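Local coordinates for mandelate racemase/muconate lactonizing protein (Paenibacillus sp., PDB 3V5C) that probably dehydrates galacturonate as a magnesium-dependent lyase of the enolase superfamily, at residues I47-Y58 with F369-I378. The protein carries 1 engineered substitution. Residues are numbered along the deposited sequence; the frame is centred on the assembly and turned at random.
Sequences IARITIDGQTGY and FDDELVTYLI
Y58 lies against F369 where the hairpin of strands 42-52 and 55-60, in the antiparallel sheet of the N-terminal capping domain of this enolase fold, meets the start of helix 371-380. The rings are nearly parallel, 7° apart, but slid so far that they barely overlap; what covers the centre of the Y58 ring is F369 CB, 3.6 Å from the ring centroid, a CH-pi contact. In return, Y58 CB sits 3.4 Å from F369 CD2, and I47 CD1 meets the same phenyl at CE1.

Over the opposite face of the tyrosine runs R49, its CG anti to the backbone N (chi1 176°) and the chain bent at chi3 to bring the guanidinium to the helix. There NH2 donates almost straight to Y58 OH at 2.9 Å, and more weakly to D371 O; NH1 reaches T375 OG1 at 2.8 Å, near the guanidinium plane. I378 CD1 lies over one face of that group, toward its rim, while E18 on the neighbouring strand forms a salt bridge with NE, so several bonds fix its rotation. Y58 OH in turn donates a hydrogen bond to D371 OD1, 2.5 Å away on the anti side of the carboxylate, and a water bridges that same OD1 to T56 OG1.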
loop_
_atom_site.group_PDB
_atom_site.type_symbol
_atom_site.label_atom_id
_atom_site.label_comp_id
_atom_site.label_asym_id
_atom_site.label_seq_id
_atom_site.Cartn_x
_atom_site.Cartn_y
_atom_site.Cartn_z
ATOM N N ILE A 47 15.894 -1.837 -4.120
ATOM C CA ILE A 47 15.657 -3.159 -4.682
ATOM C C ILE A 47 16.836 -4.070 -4.377
ATOM O O ILE A 47 17.980 -3.622 -4.356
ATOM C CB ILE A 47 15.481 -3.047 -6.216
ATOM C CG1 ILE A 47 14.145 -2.369 -6.550
ATOM C CG2 ILE A 47 15.611 -4.408 -6.905
ATOM C CD1 ILE A 47 12.942 -3.201 -6.229
ATOM N N ALA A 48 16.552 -5.337 -4.116
ATOM C CA ALA A 48 17.600 -6.345 -4.099
ATOM C C ALA A 48 17.342 -7.374 -5.188
ATOM O O ALA A 48 16.198 -7.687 -5.525
ATOM C CB ALA A 48 17.682 -7.033 -2.738
ATOM N N ARG A 49 18.429 -7.918 -5.716
ATOM C CA ARG A 49 18.398 -9.011 -6.656
ATOM C C ARG A 49 19.078 -10.194 -5.952
ATOM O O ARG A 49 20.233 -10.088 -5.535
ATOM C CB ARG A 49 19.171 -8.612 -7.916
ATOM C CG ARG A 49 19.319 -9.699 -8.973
ATOM C CD ARG A 49 19.764 -9.077 -10.312
ATOM N NE ARG A 49 21.170 -8.666 -10.328
ATOM C CZ ARG A 49 21.702 -7.844 -11.237
ATOM N NH1 ARG A 49 22.997 -7.552 -11.194
ATOM N NH2 ARG A 49 20.944 -7.308 -12.187
ATOM N N ILE A 50 18.357 -11.292 -5.777
ATOM C CA ILE A 50 18.947 -12.471 -5.132
ATOM C C ILE A 50 19.166 -13.557 -6.178
ATOM O O ILE A 50 18.363 -13.720 -7.096
ATOM C CB ILE A 50 18.055 -12.985 -3.964
ATOM C CG1 ILE A 50 18.794 -14.007 -3.088
ATOM C CG2 ILE A 50 16.713 -13.552 -4.479
ATOM C CD1 ILE A 50 18.064 -14.312 -1.769
ATOM N N THR A 51 20.259 -14.306 -6.052
ATOM C CA THR A 51 20.492 -15.422 -6.963
ATOM C C THR A 51 20.546 -16.691 -6.132
ATOM O O THR A 51 21.336 -16.780 -5.196
ATOM C CB THR A 51 21.829 -15.271 -7.703
ATOM O OG1 THR A 51 21.862 -14.025 -8.424
ATOM C CG2 THR A 51 22.014 -16.427 -8.686
ATOM N N ILE A 52 19.688 -17.644 -6.473
ATOM C CA ILE A 52 19.618 -18.936 -5.796
ATOM C C ILE A 52 19.628 -19.992 -6.885
ATOM O O ILE A 52 18.863 -19.908 -7.848
ATOM C CB ILE A 52 18.326 -19.073 -4.962
ATOM C CG1 ILE A 52 18.299 -18.055 -3.821
ATOM C CG2 ILE A 52 18.177 -20.518 -4.420
ATOM C CD1 ILE A 52 16.899 -17.836 -3.246
ATOM N N ASP A 53 20.515 -20.977 -6.744
ATOM C CA ASP A 53 20.609 -22.051 -7.730
ATOM C C ASP A 53 20.603 -21.511 -9.165
ATOM O O ASP A 53 19.853 -21.993 -10.013
ATOM C CB ASP A 53 19.453 -23.041 -7.536
ATOM C CG ASP A 53 19.631 -24.311 -8.350
ATOM O OD1 ASP A 53 20.781 -24.781 -8.430
ATOM O OD2 ASP A 53 18.638 -24.819 -8.908
ATOM N N GLY A 54 21.418 -20.493 -9.418
ATOM C CA GLY A 54 21.610 -19.975 -10.767
ATOM C C GLY A 54 20.468 -19.198 -11.410
ATOM O O GLY A 54 20.493 -18.923 -12.614
ATOM N N GLN A 55 19.470 -18.844 -10.607
ATOM C CA GLN A 55 18.322 -18.072 -11.077
ATOM C C GLN A 55 18.190 -16.819 -10.217
ATOM O O GLN A 55 18.522 -16.843 -9.036
ATOM C CB GLN A 55 17.043 -18.914 -10.984
ATOM C CG GLN A 55 15.729 -18.140 -10.958
ATOM C CD GLN A 55 15.263 -17.706 -12.338
ATOM O OE1 GLN A 55 15.139 -18.524 -13.259
ATOM N NE2 GLN A 55 15.002 -16.414 -12.491
ATOM N N THR A 56 17.720 -15.729 -10.814
ATOM C CA THR A 56 17.511 -14.479 -10.065
ATOM C C THR A 56 16.055 -14.176 -9.700
ATOM O O THR A 56 15.116 -14.548 -10.403
ATOM C CB THR A 56 18.038 -13.240 -10.837
ATOM O OG1 THR A 56 17.370 -13.146 -12.100
ATOM C CG2 THR A 56 19.546 -13.314 -11.041
ATOM N N GLY A 57 15.879 -13.489 -8.579
ATOM C CA GLY A 57 14.593 -12.909 -8.236
ATOM C C GLY A 57 14.853 -11.487 -7.780
ATOM O O GLY A 57 15.919 -11.199 -7.228
ATOM N N TYR A 58 13.889 -10.604 -8.015
ATOM C CA TYR A 58 14.010 -9.187 -7.710
ATOM C C TYR A 58 12.903 -8.753 -6.747
ATOM O O TYR A 58 11.769 -9.238 -6.827
ATOM C CB TYR A 58 13.788 -8.384 -8.992
ATOM C CG TYR A 58 14.961 -8.273 -9.945
ATOM C CD1 TYR A 58 15.816 -7.168 -9.888
ATOM C CD2 TYR A 58 15.168 -9.210 -10.956
ATOM C CE1 TYR A 58 16.867 -7.021 -10.769
ATOM C CE2 TYR A 58 16.244 -9.066 -11.858
ATOM C CZ TYR A 58 17.078 -7.977 -11.749
ATOM O OH TYR A 58 18.134 -7.800 -12.621
ATOM N N PHE A 369 12.501 -6.437 -14.464
ATOM C CA PHE A 369 13.575 -5.480 -14.220
ATOM C C PHE A 369 14.601 -5.479 -15.341
ATOM O O PHE A 369 14.851 -6.503 -15.981
ATOM C CB PHE A 369 14.236 -5.725 -12.856
ATOM C CG PHE A 369 13.346 -5.380 -11.698
ATOM C CD1 PHE A 369 13.465 -4.165 -11.042
ATOM C CD2 PHE A 369 12.364 -6.266 -11.281
ATOM C CE1 PHE A 369 12.617 -3.831 -9.979
ATOM C CE2 PHE A 369 11.515 -5.946 -10.202
ATOM C CZ PHE A 369 11.638 -4.719 -9.566
ATOM N N ASP A 370 15.159 -4.302 -15.586
ATOM C CA ASP A 370 16.207 -4.114 -16.581
ATOM C C ASP A 370 17.495 -4.581 -15.936
ATOM O O ASP A 370 18.080 -3.877 -15.126
ATOM C CB ASP A 370 16.280 -2.634 -16.970
ATOM C CG ASP A 370 17.322 -2.354 -18.038
ATOM O OD1 ASP A 370 18.292 -3.132 -18.138
ATOM O OD2 ASP A 370 17.158 -1.351 -18.772
ATOM N N ASP A 371 17.940 -5.794 -16.273
ATOM C CA ASP A 371 19.110 -6.352 -15.620
ATOM C C ASP A 371 20.333 -5.438 -15.739
ATOM O O ASP A 371 21.067 -5.236 -14.764
ATOM C CB ASP A 371 19.505 -7.718 -16.202
ATOM C CG ASP A 371 18.488 -8.826 -15.934
ATOM O OD1 ASP A 371 17.820 -8.851 -14.876
ATOM O OD2 ASP A 371 18.384 -9.716 -16.805
ATOM N N GLU A 372 20.550 -4.883 -16.925
ATOM C CA GLU A 372 21.776 -4.118 -17.179
ATOM C C GLU A 372 21.771 -2.797 -16.421
ATOM O O GLU A 372 22.799 -2.331 -15.943
ATOM C CB GLU A 372 21.965 -3.847 -18.674
ATOM C CG GLU A 372 22.365 -5.057 -19.469
ATOM C CD GLU A 372 21.262 -6.085 -19.564
ATOM O OE1 GLU A 372 20.074 -5.688 -19.646
ATOM O OE2 GLU A 372 21.592 -7.289 -19.547
ATOM N N LEU A 373 20.604 -2.183 -16.327
ATOM C CA LEU A 373 20.500 -0.934 -15.593
ATOM C C LEU A 373 20.685 -1.188 -14.108
ATOM O O LEU A 373 21.378 -0.438 -13.417
ATOM C CB LEU A 373 19.159 -0.263 -15.852
ATOM C CG LEU A 373 18.960 1.034 -15.063
ATOM C CD1 LEU A 373 19.989 2.103 -15.434
ATOM C CD2 LEU A 373 17.549 1.576 -15.230
ATOM N N VAL A 374 20.066 -2.248 -13.605
ATOM C CA VAL A 374 20.230 -2.562 -12.198
ATOM C C VAL A 374 21.693 -2.861 -11.893
ATOM O O VAL A 374 22.224 -2.417 -10.882
ATOM C CB VAL A 374 19.320 -3.706 -11.793
ATOM C CG1 VAL A 374 19.608 -4.117 -10.368
ATOM C CG2 VAL A 374 17.876 -3.266 -11.954
ATOM N N THR A 375 22.348 -3.610 -12.776
ATOM C CA THR A 375 23.768 -3.901 -12.590
ATOM C C THR A 375 24.602 -2.614 -12.511
ATOM O O THR A 375 25.454 -2.470 -11.639
ATOM C CB THR A 375 24.297 -4.824 -13.687
ATOM O OG1 THR A 375 23.707 -6.117 -13.518
ATOM C CG2 THR A 375 25.804 -4.964 -13.586
ATOM N N TYR A 376 24.329 -1.674 -13.408
ATOM C CA TYR A 376 25.003 -0.384 -13.368
ATOM C C TYR A 376 24.801 0.332 -12.032
ATOM O O TYR A 376 25.751 0.859 -11.456
ATOM C CB TYR A 376 24.519 0.507 -14.518
ATOM C CG TYR A 376 25.018 1.933 -14.416
ATOM C CD1 TYR A 376 26.319 2.257 -14.761
ATOM C CD2 TYR A 376 24.191 2.946 -13.947
ATOM C CE1 TYR A 376 26.785 3.559 -14.672
ATOM C CE2 TYR A 376 24.642 4.256 -13.858
ATOM C CZ TYR A 376 25.945 4.556 -14.226
ATOM O OH TYR A 376 26.411 5.853 -14.133
ATOM N N LEU A 377 23.556 0.360 -11.557
ATOM C CA LEU A 377 23.238 1.014 -10.296
ATOM C C LEU A 377 23.866 0.317 -9.082
ATOM O O LEU A 377 24.295 0.975 -8.132
ATOM C CB LEU A 377 21.723 1.101 -10.121
ATOM C CG LEU A 377 21.081 2.067 -11.128
ATOM C CD1 LEU A 377 19.555 2.067 -11.017
ATOM C CD2 LEU A 377 21.628 3.480 -10.974
ATOM N N ILE A 378 23.905 -1.010 -9.110
ATOM C CA ILE A 378 24.547 -1.781 -8.048
ATOM C C ILE A 378 26.018 -1.369 -7.968
ATOM O O ILE A 378 26.558 -1.076 -6.898
ATOM C CB ILE A 378 24.474 -3.300 -8.347
ATOM C CG1 ILE A 378 23.038 -3.806 -8.205
ATOM C CG2 ILE A 378 25.398 -4.081 -7.417
ATOM C CD1 ILE A 378 22.785 -5.182 -8.876
HETATM O O HOH W 1 18.708 -11.447 -13.737
#